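Local coordinates for protein CocE/NonD family hydrolase (Staphylococcus aureus subsp. aureus COL, PDB 3III) that probably hydrolyses ester or amide bonds, as a CocE/NonD family member with an alpha/beta-hydrolase domain joined to a non-catalytic beta domain, at residues Arg276-Glu280 and Ala472-His476; Pro353-Ala357 and Ile556-Asn560; Leu364-Asn368 and Ala379-Gln383; Asp424-Lys430 and Val513-Val519. All blocks are in the same frame, centred on the assembly; numbering follows the deposited sequence.

Contact 1: Arg276-Glu280 and Ala472-His476; sequences RGSFE and AQPWH
With chi1 at -179° and every later bond out to NE extended, Arg276 reaches off its helix to set NH2 over the six-membered ring of Trp475, whose chi1 of -160° carries the indole toward that helix. This is a cation-pi contact: Arg276 CZ stands 4.5 Å from the centroid of the Trp475 six-membered ring. The guanidinium is steeply inclined to the indole, so Arg276 NH2 leads and comes within 3.4 Å of Trp475 CZ3. Glu280 reaches the same ring in its plane, with Glu280 OE1 3.6 Å from Trp475 CZ3. The other oxygen, Glu280 OE2, accepts a hydrogen bond of 3.0 Å from Gln473 NE2, met from above the carboxylate plane. The contact ties helix 275-284 of the alpha/beta-hydrolase domain to the loop between strands 447-458 and 490-503 of the C-terminal domain, and is therefore an interdomain seam. One water extends it, accepting from Arg276 NH2 at 2.9 Å and donating to Pro474 O at 2.7 Å. The buried charges have further partners: Arg276 forms salt bridges through NH1 to Glu201 and through NE to Glu495, whose OE2 also takes a bond from Gln473 NE2, while Glu280 OE2 pairs with Lys283.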
loop_
_atom_site.group_PDB
_atom_site.type_symbol
_atom_site.label_atom_id
_atom_site.label_comp_id
_atom_site.label_asym_id
_atom_site.label_seq_id
_atom_site.Cartn_x
_atom_site.Cartn_y
_atom_site.Cartn_z
ATOM N N ARG A 276 -1.053 -0.139 5.212
ATOM C CA ARG A 276 -0.873 0.632 6.441
ATOM C C ARG A 276 -0.623 2.089 6.130
ATOM O O ARG A 276 -1.237 2.976 6.733
ATOM C CB ARG A 276 0.262 0.076 7.295
ATOM C CG ARG A 276 0.486 0.815 8.575
ATOM C CD ARG A 276 1.569 0.161 9.430
ATOM N NE ARG A 276 1.696 0.829 10.719
ATOM C CZ ARG A 276 2.281 2.001 10.918
ATOM N NH1 ARG A 276 2.876 2.654 9.913
ATOM N NH2 ARG A 276 2.301 2.519 12.141
ATOM N N GLY A 277 0.309 2.333 5.217
ATOM C CA GLY A 277 0.752 3.682 4.892
ATOM C C GLY A 277 -0.225 4.455 4.025
ATOM O O GLY A 277 -0.230 5.680 4.065
ATOM N N SER A 278 -1.074 3.742 3.270
ATOM C CA SER A 278 -2.122 4.393 2.524
ATOM C C SER A 278 -3.037 5.100 3.515
ATOM O O SER A 278 -3.380 6.300 3.350
ATOM C CB SER A 278 -2.876 3.400 1.592
ATOM O OG SER A 278 -2.012 2.829 0.614
ATOM N N PHE A 279 -3.412 4.392 4.576
ATOM C CA PHE A 279 -4.276 4.975 5.612
ATOM C C PHE A 279 -3.529 6.037 6.398
ATOM O O PHE A 279 -4.124 7.100 6.729
ATOM C CB PHE A 279 -4.780 3.884 6.577
ATOM C CG PHE A 279 -5.904 3.057 6.010
ATOM C CD1 PHE A 279 -7.196 3.551 5.989
ATOM C CD2 PHE A 279 -5.652 1.828 5.438
ATOM C CE1 PHE A 279 -8.234 2.816 5.478
ATOM C CE2 PHE A 279 -6.693 1.079 4.873
ATOM C CZ PHE A 279 -7.984 1.601 4.870
ATOM N N GLU A 280 -2.242 5.768 6.749
ATOM C CA GLU A 280 -1.466 6.780 7.458
ATOM C C GLU A 280 -1.388 8.101 6.697
ATOM O O GLU A 280 -1.484 9.204 7.315
ATOM C CB GLU A 280 -0.055 6.345 7.856
ATOM C CG GLU A 280 0.035 5.321 9.011
ATOM C CD GLU A 280 -0.835 5.656 10.218
ATOM O OE1 GLU A 280 -0.748 6.809 10.669
ATOM O OE2 GLU A 280 -1.588 4.767 10.705
ATOM N N ALA A 472 -7.166 0.990 19.309
ATOM C CA ALA A 472 -7.271 0.043 18.188
ATOM C C ALA A 472 -5.981 -0.197 17.400
ATOM O O ALA A 472 -5.856 -1.175 16.628
ATOM C CB ALA A 472 -8.378 0.481 17.248
ATOM N N GLN A 473 -5.064 0.741 17.501
ATOM C CA GLN A 473 -3.837 0.691 16.732
ATOM C C GLN A 473 -2.655 0.940 17.607
ATOM O O GLN A 473 -2.337 2.101 17.911
ATOM C CB GLN A 473 -3.838 1.729 15.596
ATOM C CG GLN A 473 -2.640 1.548 14.638
ATOM C CD GLN A 473 -2.458 2.711 13.661
ATOM O OE1 GLN A 473 -3.261 3.634 13.608
ATOM N NE2 GLN A 473 -1.391 2.656 12.886
ATOM N N PRO A 474 -1.967 -0.147 17.998
ATOM C CA PRO A 474 -0.718 0.046 18.724
ATOM C C PRO A 474 0.361 0.616 17.778
ATOM O O PRO A 474 0.325 0.359 16.570
ATOM C CB PRO A 474 -0.381 -1.355 19.248
ATOM C CG PRO A 474 -1.100 -2.289 18.385
ATOM C CD PRO A 474 -2.281 -1.564 17.793
ATOM N N TRP A 475 1.235 1.432 18.335
ATOM C CA TRP A 475 2.373 1.991 17.642
ATOM C C TRP A 475 3.614 1.689 18.450
ATOM O O TRP A 475 3.740 2.124 19.609
ATOM C CB TRP A 475 2.197 3.485 17.481
ATOM C CG TRP A 475 3.045 4.112 16.389
ATOM C CD1 TRP A 475 4.375 4.299 16.400
ATOM C CD2 TRP A 475 2.560 4.698 15.175
ATOM N NE1 TRP A 475 4.791 4.958 15.245
ATOM C CE2 TRP A 475 3.678 5.180 14.466
ATOM C CE3 TRP A 475 1.281 4.842 14.611
ATOM C CZ2 TRP A 475 3.556 5.828 13.256
ATOM C CZ3 TRP A 475 1.166 5.465 13.372
ATOM C CH2 TRP A 475 2.307 5.951 12.716
ATOM N N HIS A 476 4.564 0.996 17.818
ATOM C CA HIS A 476 5.779 0.532 18.501
ATOM C C HIS A 476 6.910 1.468 18.169
ATOM O O HIS A 476 7.047 1.861 17.033
ATOM C CB HIS A 476 6.078 -0.887 18.095
ATOM C CG HIS A 476 4.969 -1.830 18.457
ATOM N ND1 HIS A 476 4.033 -2.263 17.544
ATOM C CD2 HIS A 476 4.591 -2.338 19.654
ATOM C CE1 HIS A 476 3.146 -3.037 18.154
ATOM N NE2 HIS A 476 3.462 -3.099 19.441
HETATM O O HOH W 1 1.841 0.783 14.377
#

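Contact 2: Pro353-Ala357 and Ile556-Asn560; sequences PLPNA and IPIVN
Ile558 meets the turn at Ala357 through its backbone: Ile558 O receives a CA-H...O contact from Ala357 CA at 3.3 Å. Its side chain leads off to Thr360 and Leu405, leaving the carbonyl to do the touching. Val559 follows and carries the apolar heart of the contact. With chi1 at -63°, its CG1 lies beside the backbone N and fits between two residues of 353-357: Val559 CG1 sits 3.7 Å from Leu354 CD2 and 3.8 Å from Ala357 CB. The Leu354 side chain runs across the valine at about a right angle, and Leu354 CD2 also comes within 4.1 Å of Val559 CG2. Val406 touches both Leu354 and Val559, so this cluster continues onto strand 403-406. Asn560, the last residue of the chain, brings its side chain near that of Asn356, both exposed; Asn560 ND2 bonds to Glu404 and to the hydroxyl of Tyr335. The opposing residues form a type I beta turn from Leu354 to Ala357, closed by Ala357 N to Leu354 O at 3.1 Å, and this turn feeds directly into strand 358-365. That strand runs antiparallel to 553-559 in the C-terminal beta domain, with Ile558 bonded through the backbone to Glu358 and Val559 to Glu404 on strand 403-406. With these backbone bonds made to the flanking strands, Leu354 and Ala357 meet Val559 through methyl packing, and there the fit rests on shape more than on directional bonds.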
loop_
_atom_site.group_PDB
_atom_site.type_symbol
_atom_site.label_atom_id
_atom_site.label_comp_id
_atom_site.label_asym_id
_atom_site.label_seq_id
_atom_site.Cartn_x
_atom_site.Cartn_y
_atom_site.Cartn_z
ATOM N N PRO A 353 -10.183 7.249 11.094
ATOM C CA PRO A 353 -11.112 6.172 11.513
ATOM C C PRO A 353 -12.551 6.619 11.495
ATOM O O PRO A 353 -12.868 7.818 11.663
ATOM C CB PRO A 353 -10.672 5.834 12.955
ATOM C CG PRO A 353 -9.208 6.303 13.068
ATOM C CD PRO A 353 -9.084 7.473 12.087
ATOM N N LEU A 354 -13.435 5.674 11.233
ATOM C CA LEU A 354 -14.884 5.949 11.195
ATOM C C LEU A 354 -15.395 6.578 12.479
ATOM O O LEU A 354 -15.171 6.071 13.584
ATOM C CB LEU A 354 -15.687 4.689 10.871
ATOM C CG LEU A 354 -15.963 4.399 9.401
ATOM C CD1 LEU A 354 -14.773 4.567 8.533
ATOM C CD2 LEU A 354 -16.602 3.033 9.203
ATOM N N PRO A 355 -16.094 7.711 12.356
ATOM C CA PRO A 355 -16.484 8.406 13.590
ATOM C C PRO A 355 -17.484 7.630 14.430
ATOM O O PRO A 355 -17.532 7.844 15.607
ATOM C CB PRO A 355 -17.113 9.707 13.100
ATOM C CG PRO A 355 -17.326 9.544 11.707
ATOM C CD PRO A 355 -16.484 8.465 11.167
ATOM N N ASN A 356 -18.227 6.701 13.850
ATOM C CA ASN A 356 -19.094 5.869 14.666
ATOM C C ASN A 356 -18.499 4.515 15.153
ATOM O O ASN A 356 -19.251 3.632 15.595
ATOM C CB ASN A 356 -20.405 5.642 13.940
ATOM C CG ASN A 356 -20.226 4.856 12.668
ATOM O OD1 ASN A 356 -19.181 4.986 11.969
ATOM N ND2 ASN A 356 -21.229 4.039 12.338
ATOM N N ALA A 357 -17.177 4.345 15.118
ATOM C CA ALA A 357 -16.616 3.043 15.484
ATOM C C ALA A 357 -16.750 2.890 16.999
ATOM O O ALA A 357 -16.522 3.840 17.723
ATOM C CB ALA A 357 -15.141 2.910 15.016
ATOM N N ILE A 556 -12.058 -4.790 18.609
ATOM C CA ILE A 556 -12.652 -4.808 17.291
ATOM C C ILE A 556 -13.432 -3.519 17.017
ATOM O O ILE A 556 -14.081 -2.996 17.905
ATOM C CB ILE A 556 -13.551 -6.033 17.073
ATOM C CG1 ILE A 556 -14.761 -6.051 18.019
ATOM C CG2 ILE A 556 -12.714 -7.300 17.124
ATOM C CD1 ILE A 556 -15.731 -7.196 17.693
ATOM N N PRO A 557 -13.345 -2.986 15.784
ATOM C CA PRO A 557 -13.965 -1.692 15.438
ATOM C C PRO A 557 -15.364 -1.878 14.887
ATOM O O PRO A 557 -15.569 -1.985 13.660
ATOM C CB PRO A 557 -13.044 -1.174 14.319
ATOM C CG PRO A 557 -12.508 -2.504 13.647
ATOM C CD PRO A 557 -12.302 -3.381 14.831
ATOM N N ILE A 558 -16.349 -1.935 15.772
ATOM C CA ILE A 558 -17.714 -2.211 15.364
ATOM C C ILE A 558 -18.302 -0.908 14.826
ATOM O O ILE A 558 -18.278 0.152 15.508
ATOM C CB ILE A 558 -18.609 -2.738 16.522
ATOM C CG1 ILE A 558 -18.037 -4.050 17.087
ATOM C CG2 ILE A 558 -20.092 -2.915 16.021
ATOM C CD1 ILE A 558 -18.836 -4.704 18.089
ATOM N N VAL A 559 -18.831 -0.968 13.614
ATOM C CA VAL A 559 -19.460 0.203 12.990
ATOM C C VAL A 559 -20.880 -0.082 12.461
ATOM O O VAL A 559 -21.252 -1.206 12.322
ATOM C CB VAL A 559 -18.553 0.731 11.848
ATOM C CG1 VAL A 559 -17.234 1.187 12.375
ATOM C CG2 VAL A 559 -18.308 -0.303 10.795
ATOM N N ASN A 560 -21.631 0.941 12.108
ATOM C CA ASN A 560 -22.866 0.750 11.263
ATOM C C ASN A 560 -23.996 -0.140 11.862
ATOM O O ASN A 560 -24.063 -0.257 13.094
ATOM C CB ASN A 560 -22.521 0.188 9.880
ATOM C CG ASN A 560 -21.563 1.091 9.087
ATOM O OD1 ASN A 560 -21.664 2.329 9.190
ATOM N ND2 ASN A 560 -20.631 0.469 8.268
#

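Contact 3: Leu364-Asn368 and Ala379-Gln383; sequences LNAEN and AHVAQ
Stacking dominates between Glu367 and His380. The carboxylate lies almost parallel to the imidazole, with planes 10° apart, and Glu367 CD is centred 3.4 Å above the His380 ring plane. The two oxygens straddle the ring: Glu367 OE2 is 3.3 Å from His380 CD2, and Glu367 OE1 is 3.4 Å from His380 CE1. Because the acid comes over the face, OE2 is badly angled for a hydrogen bond to NE2; an attraction to the carboxylate would be expected mainly if the imidazole is protonated. Further back along the same side chain, Glu367 CG makes a CH-pi contact, 4.0 Å from the centroid of the His380 ring. The glutamate chain is extended beyond CG, which spreads this approach over CG, CD and both oxygens. His380 ND1 bonds to Ser378 O.

The apolar side-chain contact is between Ala366 and Ala382, whose CB atoms stand 3.5 Å apart, tighter than ordinary van der Waals contact. The elements joined here belong to one antiparallel sheet of the C-terminal beta domain without pairing directly: strand 358-365 has just ended, whereas 380-385 pairs with 541-546, binding its backbone at His380 to Thr546 and at Ala382 to Ile544.

Hydrogen bonding shapes the turn that presents Ala366 and Glu367. Asn365 OD1 accepts from Glu367 N at 3.1 Å, an Asx turn in which the donor stands above the carbonyl plane. Ala366 N, in turn, is bonded to Thr546 OG1, so strand 541-546 holds both sides of the contact.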
loop_
_atom_site.group_PDB
_atom_site.type_symbol
_atom_site.label_atom_id
_atom_site.label_comp_id
_atom_site.label_asym_id
_atom_site.label_seq_id
_atom_site.Cartn_x
_atom_site.Cartn_y
_atom_site.Cartn_z
ATOM N N LEU A 364 -9.866 -13.231 25.402
ATOM C CA LEU A 364 -9.429 -14.574 25.007
ATOM C C LEU A 364 -9.470 -15.491 26.210
ATOM O O LEU A 364 -9.127 -15.065 27.310
ATOM C CB LEU A 364 -7.973 -14.556 24.552
ATOM C CG LEU A 364 -7.680 -14.180 23.122
ATOM C CD1 LEU A 364 -8.132 -12.766 22.833
ATOM C CD2 LEU A 364 -6.202 -14.393 22.881
ATOM N N ASN A 365 -9.848 -16.753 25.985
ATOM C CA ASN A 365 -9.792 -17.793 27.012
ATOM C C ASN A 365 -8.951 -18.946 26.424
ATOM O O ASN A 365 -9.403 -19.624 25.496
ATOM C CB ASN A 365 -11.212 -18.283 27.358
ATOM C CG ASN A 365 -11.214 -19.320 28.469
ATOM O OD1 ASN A 365 -10.159 -19.798 28.836
ATOM N ND2 ASN A 365 -12.370 -19.581 29.071
ATOM N N ALA A 366 -7.756 -19.188 26.984
ATOM C CA ALA A 366 -6.811 -20.241 26.511
ATOM C C ALA A 366 -7.321 -21.696 26.688
ATOM O O ALA A 366 -6.876 -22.606 25.956
ATOM C CB ALA A 366 -5.405 -20.099 27.237
ATOM N N GLU A 367 -8.261 -21.903 27.600
ATOM C CA GLU A 367 -8.748 -23.255 27.914
ATOM C C GLU A 367 -9.685 -23.833 26.886
ATOM O O GLU A 367 -9.726 -25.046 26.685
ATOM C CB GLU A 367 -9.510 -23.277 29.238
ATOM C CG GLU A 367 -8.762 -22.722 30.429
ATOM C CD GLU A 367 -9.351 -23.201 31.767
ATOM O OE1 GLU A 367 -10.241 -22.512 32.320
ATOM O OE2 GLU A 367 -8.924 -24.265 32.261
ATOM N N ASN A 368 -10.487 -22.966 26.269
ATOM C CA ASN A 368 -11.549 -23.434 25.378
ATOM C C ASN A 368 -11.615 -22.748 24.003
ATOM O O ASN A 368 -12.649 -22.816 23.333
ATOM C CB ASN A 368 -12.886 -23.286 26.120
ATOM C CG ASN A 368 -13.263 -21.816 26.370
ATOM O OD1 ASN A 368 -12.577 -20.893 25.889
ATOM N ND2 ASN A 368 -14.367 -21.599 27.075
ATOM N N ALA A 379 -6.403 -17.066 35.601
ATOM C CA ALA A 379 -5.242 -17.100 34.723
ATOM C C ALA A 379 -4.990 -18.542 34.312
ATOM O O ALA A 379 -4.947 -19.424 35.160
ATOM C CB ALA A 379 -4.025 -16.509 35.421
ATOM N N HIS A 380 -4.945 -18.759 32.994
ATOM C CA HIS A 380 -4.564 -20.030 32.375
ATOM C C HIS A 380 -3.625 -19.791 31.237
ATOM O O HIS A 380 -3.495 -18.686 30.785
ATOM C CB HIS A 380 -5.771 -20.792 31.862
ATOM C CG HIS A 380 -6.586 -21.313 32.979
ATOM N ND1 HIS A 380 -7.533 -20.533 33.616
ATOM C CD2 HIS A 380 -6.491 -22.464 33.695
ATOM C CE1 HIS A 380 -8.053 -21.235 34.615
ATOM N NE2 HIS A 380 -7.441 -22.406 34.676
ATOM N N VAL A 381 -2.953 -20.851 30.808
ATOM C CA VAL A 381 -1.927 -20.725 29.797
ATOM C C VAL A 381 -2.128 -21.712 28.666
ATOM O O VAL A 381 -2.440 -22.850 28.897
ATOM C CB VAL A 381 -0.550 -20.842 30.413
ATOM C CG1 VAL A 381 -0.320 -22.230 31.018
ATOM C CG2 VAL A 381 0.520 -20.454 29.381
ATOM N N ALA A 382 -1.967 -21.249 27.434
ATOM C CA ALA A 382 -1.968 -22.131 26.268
ATOM C C ALA A 382 -0.605 -22.048 25.601
ATOM O O ALA A 382 0.216 -21.155 25.899
ATOM C CB ALA A 382 -3.025 -21.732 25.297
ATOM N N GLN A 383 -0.383 -22.960 24.662
ATOM C CA GLN A 383 0.967 -23.279 24.242
ATOM C C GLN A 383 0.949 -23.757 22.800
ATOM O O GLN A 383 0.007 -24.438 22.400
ATOM C CB GLN A 383 1.438 -24.364 25.151
ATOM C CG GLN A 383 2.877 -24.563 25.195
ATOM C CD GLN A 383 3.256 -25.648 26.174
ATOM O OE1 GLN A 383 3.679 -25.353 27.282
ATOM N NE2 GLN A 383 3.103 -26.904 25.780
#

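Contact 4: Asp424-Lys430 and Val513-Val519; sequences DLFAGIK and VKGSEIV
Phe426 and Lys514 form the tight end, as an antiparallel hydrogen-bonded pair: Phe426 N gives to Lys514 O at 3.0 Å, and Lys514 N returns the bond to Phe426 O, also at 3.0 Å. The phenyl ring is then roofed by the chain leaving the strand, with Ser516 C 3.4 Å above the plane of the Phe426 ring. Phe426 chi1 of -68°, with CG beside the backbone N, lays the ring under the loop at Ser516 and Glu517, where Glu517 OE1 comes in plane at its edge, 3.4 Å from Phe426 CD1. Trp456 NE1 and His533 ND1 bind the two carboxylate oxygens of Glu517, and the Trp456 ring also meets Phe426 steeply. Lys514 NZ donates to Glu517 O at 3.2 Å and also bonds to Lys389 O, tying the loop back to the strand it leaves. The next pair, Ala427 with Val513, is non-hydrogen-bonded and turns its side chains to the other face, against strands 408-417 and 490-503; strands 424-432 and 508-514 are thus neighbours in one sheet of a beta sandwich, as expected for the jelly-roll-like C-terminal domain of this family. Toward Lys430 the contact becomes looser and wetter. Here Lys430 CE brushes Ile518 CG2 at 3.7 Å, both residues being partly exposed. A water accepts from Lys430 NZ at 2.8 Å and donates to Ile518 O, bridging strand to loop, while NZ keeps a salt bridge to Glu438.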
loop_
_atom_site.group_PDB
_atom_site.type_symbol
_atom_site.label_atom_id
_atom_site.label_comp_id
_atom_site.label_asym_id
_atom_site.label_seq_id
_atom_site.Cartn_x
_atom_site.Cartn_y
_atom_site.Cartn_z
ATOM N N ASP A 424 8.859 -14.314 17.701
ATOM C CA ASP A 424 8.191 -13.759 16.561
ATOM C C ASP A 424 6.755 -14.260 16.555
ATOM O O ASP A 424 6.526 -15.456 16.388
ATOM C CB ASP A 424 8.924 -14.150 15.260
ATOM C CG ASP A 424 10.237 -13.368 15.075
ATOM O OD1 ASP A 424 10.290 -12.231 15.571
ATOM O OD2 ASP A 424 11.169 -13.849 14.384
ATOM N N LEU A 425 5.797 -13.316 16.676
ATOM C CA LEU A 425 4.379 -13.648 16.749
ATOM C C LEU A 425 3.686 -13.197 15.444
ATOM O O LEU A 425 3.883 -12.066 14.960
ATOM C CB LEU A 425 3.715 -12.967 17.932
ATOM C CG LEU A 425 4.226 -13.208 19.367
ATOM C CD1 LEU A 425 3.516 -12.279 20.397
ATOM C CD2 LEU A 425 4.008 -14.625 19.732
ATOM N N PHE A 426 2.915 -14.122 14.897
ATOM C CA PHE A 426 2.183 -13.954 13.668
ATOM C C PHE A 426 0.722 -14.040 14.055
ATOM O O PHE A 426 0.275 -15.037 14.605
ATOM C CB PHE A 426 2.531 -15.078 12.698
ATOM C CG PHE A 426 3.973 -15.030 12.176
ATOM C CD1 PHE A 426 4.239 -14.640 10.901
ATOM C CD2 PHE A 426 5.048 -15.392 12.985
ATOM C CE1 PHE A 426 5.562 -14.549 10.391
ATOM C CE2 PHE A 426 6.373 -15.349 12.479
ATOM C CZ PHE A 426 6.641 -14.955 11.194
ATOM N N ALA A 427 0.003 -12.956 13.846
ATOM C CA ALA A 427 -1.431 -12.890 14.135
ATOM C C ALA A 427 -2.238 -12.829 12.879
ATOM O O ALA A 427 -1.827 -12.261 11.839
ATOM C CB ALA A 427 -1.745 -11.728 14.997
ATOM N N GLY A 428 -3.431 -13.421 12.963
ATOM C CA GLY A 428 -4.384 -13.326 11.926
ATOM C C GLY A 428 -5.824 -13.317 12.379
ATOM O O GLY A 428 -6.170 -13.879 13.432
ATOM N N ILE A 429 -6.649 -12.609 11.602
ATOM C CA ILE A 429 -8.103 -12.634 11.773
ATOM C C ILE A 429 -8.688 -13.346 10.571
ATOM O O ILE A 429 -8.361 -12.993 9.411
ATOM C CB ILE A 429 -8.688 -11.225 11.819
ATOM C CG1 ILE A 429 -7.965 -10.397 12.881
ATOM C CG2 ILE A 429 -10.284 -11.263 12.070
ATOM C CD1 ILE A 429 -8.069 -11.005 14.332
ATOM N N LYS A 430 -9.551 -14.327 10.840
ATOM C CA LYS A 430 -10.245 -15.107 9.781
ATOM C C LYS A 430 -11.761 -14.983 10.017
ATOM O O LYS A 430 -12.206 -14.722 11.148
ATOM C CB LYS A 430 -9.856 -16.596 9.841
ATOM C CG LYS A 430 -8.415 -16.870 9.591
ATOM C CD LYS A 430 -8.036 -18.327 9.632
ATOM C CE LYS A 430 -6.588 -18.484 9.146
ATOM N NZ LYS A 430 -6.397 -18.155 7.692
ATOM N N VAL A 513 -2.960 -17.269 16.408
ATOM C CA VAL A 513 -1.627 -16.846 16.779
ATOM C C VAL A 513 -0.692 -18.020 16.506
ATOM O O VAL A 513 -0.970 -19.178 16.906
ATOM C CB VAL A 513 -1.569 -16.375 18.247
ATOM C CG1 VAL A 513 -0.104 -15.894 18.599
ATOM C CG2 VAL A 513 -2.568 -15.281 18.514
ATOM N N LYS A 514 0.469 -17.746 15.917
ATOM C CA LYS A 514 1.309 -18.812 15.421
ATOM C C LYS A 514 2.757 -18.330 15.366
ATOM O O LYS A 514 3.025 -17.123 15.367
ATOM C CB LYS A 514 0.816 -19.094 13.980
ATOM C CG LYS A 514 1.292 -20.378 13.397
ATOM C CD LYS A 514 0.700 -20.558 11.997
ATOM C CE LYS A 514 0.965 -21.935 11.511
ATOM N NZ LYS A 514 1.014 -22.037 10.040
ATOM N N GLY A 515 3.701 -19.265 15.258
ATOM C CA GLY A 515 5.109 -18.881 15.133
ATOM C C GLY A 515 5.631 -18.719 13.736
ATOM O O GLY A 515 6.862 -18.568 13.536
ATOM N N SER A 516 4.737 -18.761 12.766
ATOM C CA SER A 516 5.112 -18.586 11.366
ATOM C C SER A 516 3.888 -18.113 10.566
ATOM O O SER A 516 2.797 -17.983 11.120
ATOM C CB SER A 516 5.749 -19.897 10.801
ATOM O OG SER A 516 4.858 -20.992 10.909
ATOM N N GLU A 517 4.075 -17.857 9.268
ATOM C CA GLU A 517 3.019 -17.298 8.426
ATOM C C GLU A 517 1.721 -18.076 8.553
ATOM O O GLU A 517 1.710 -19.295 8.507
ATOM C CB GLU A 517 3.442 -17.240 6.955
ATOM C CG GLU A 517 3.130 -15.894 6.310
ATOM C CD GLU A 517 3.959 -14.796 6.869
ATOM O OE1 GLU A 517 3.412 -13.960 7.632
ATOM O OE2 GLU A 517 5.139 -14.711 6.474
ATOM N N ILE A 518 0.626 -17.345 8.679
ATOM C CA ILE A 518 -0.664 -17.973 8.853
ATOM C C ILE A 518 -1.250 -18.510 7.539
ATOM O O ILE A 518 -1.632 -19.672 7.458
ATOM C CB ILE A 518 -1.591 -17.043 9.629
ATOM C CG1 ILE A 518 -1.026 -16.881 11.069
ATOM C CG2 ILE A 518 -3.021 -17.632 9.681
ATOM C CD1 ILE A 518 -1.557 -15.652 11.714
ATOM N N VAL A 519 -1.323 -17.661 6.527
ATOM C CA VAL A 519 -1.698 -18.087 5.202
ATOM C C VAL A 519 -0.402 -18.432 4.500
ATOM O O VAL A 519 0.578 -17.659 4.520
ATOM C CB VAL A 519 -2.486 -16.979 4.456
ATOM C CG1 VAL A 519 -2.765 -17.429 2.997
ATOM C CG2 VAL A 519 -3.809 -16.618 5.198
HETATM O O HOH W 2 -4.383 -20.060 7.093
#

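Overall arrangement
Contacts 1 and 4 are buried, contact 2 is partly buried and contact 3 lies on the surface, its centre about 35 Å from the centre of the chain. Contact 1 alone joins the hydrolase domain to the beta domain, and its chemistry is correspondingly charged. Contact 4 is internal to the five-stranded sheet and combines backbone pairing with a loop packed on an aromatic ring. Contacts 2 and 3 both reach the other sheet, at opposite ends of strand 358-365: the first packs methyl groups at its start, the second stacks an acid on an imidazole just past its finish. Their centres stand about 28 Å apart, whereas those of contacts 1 and 2 are about 15 Å apart.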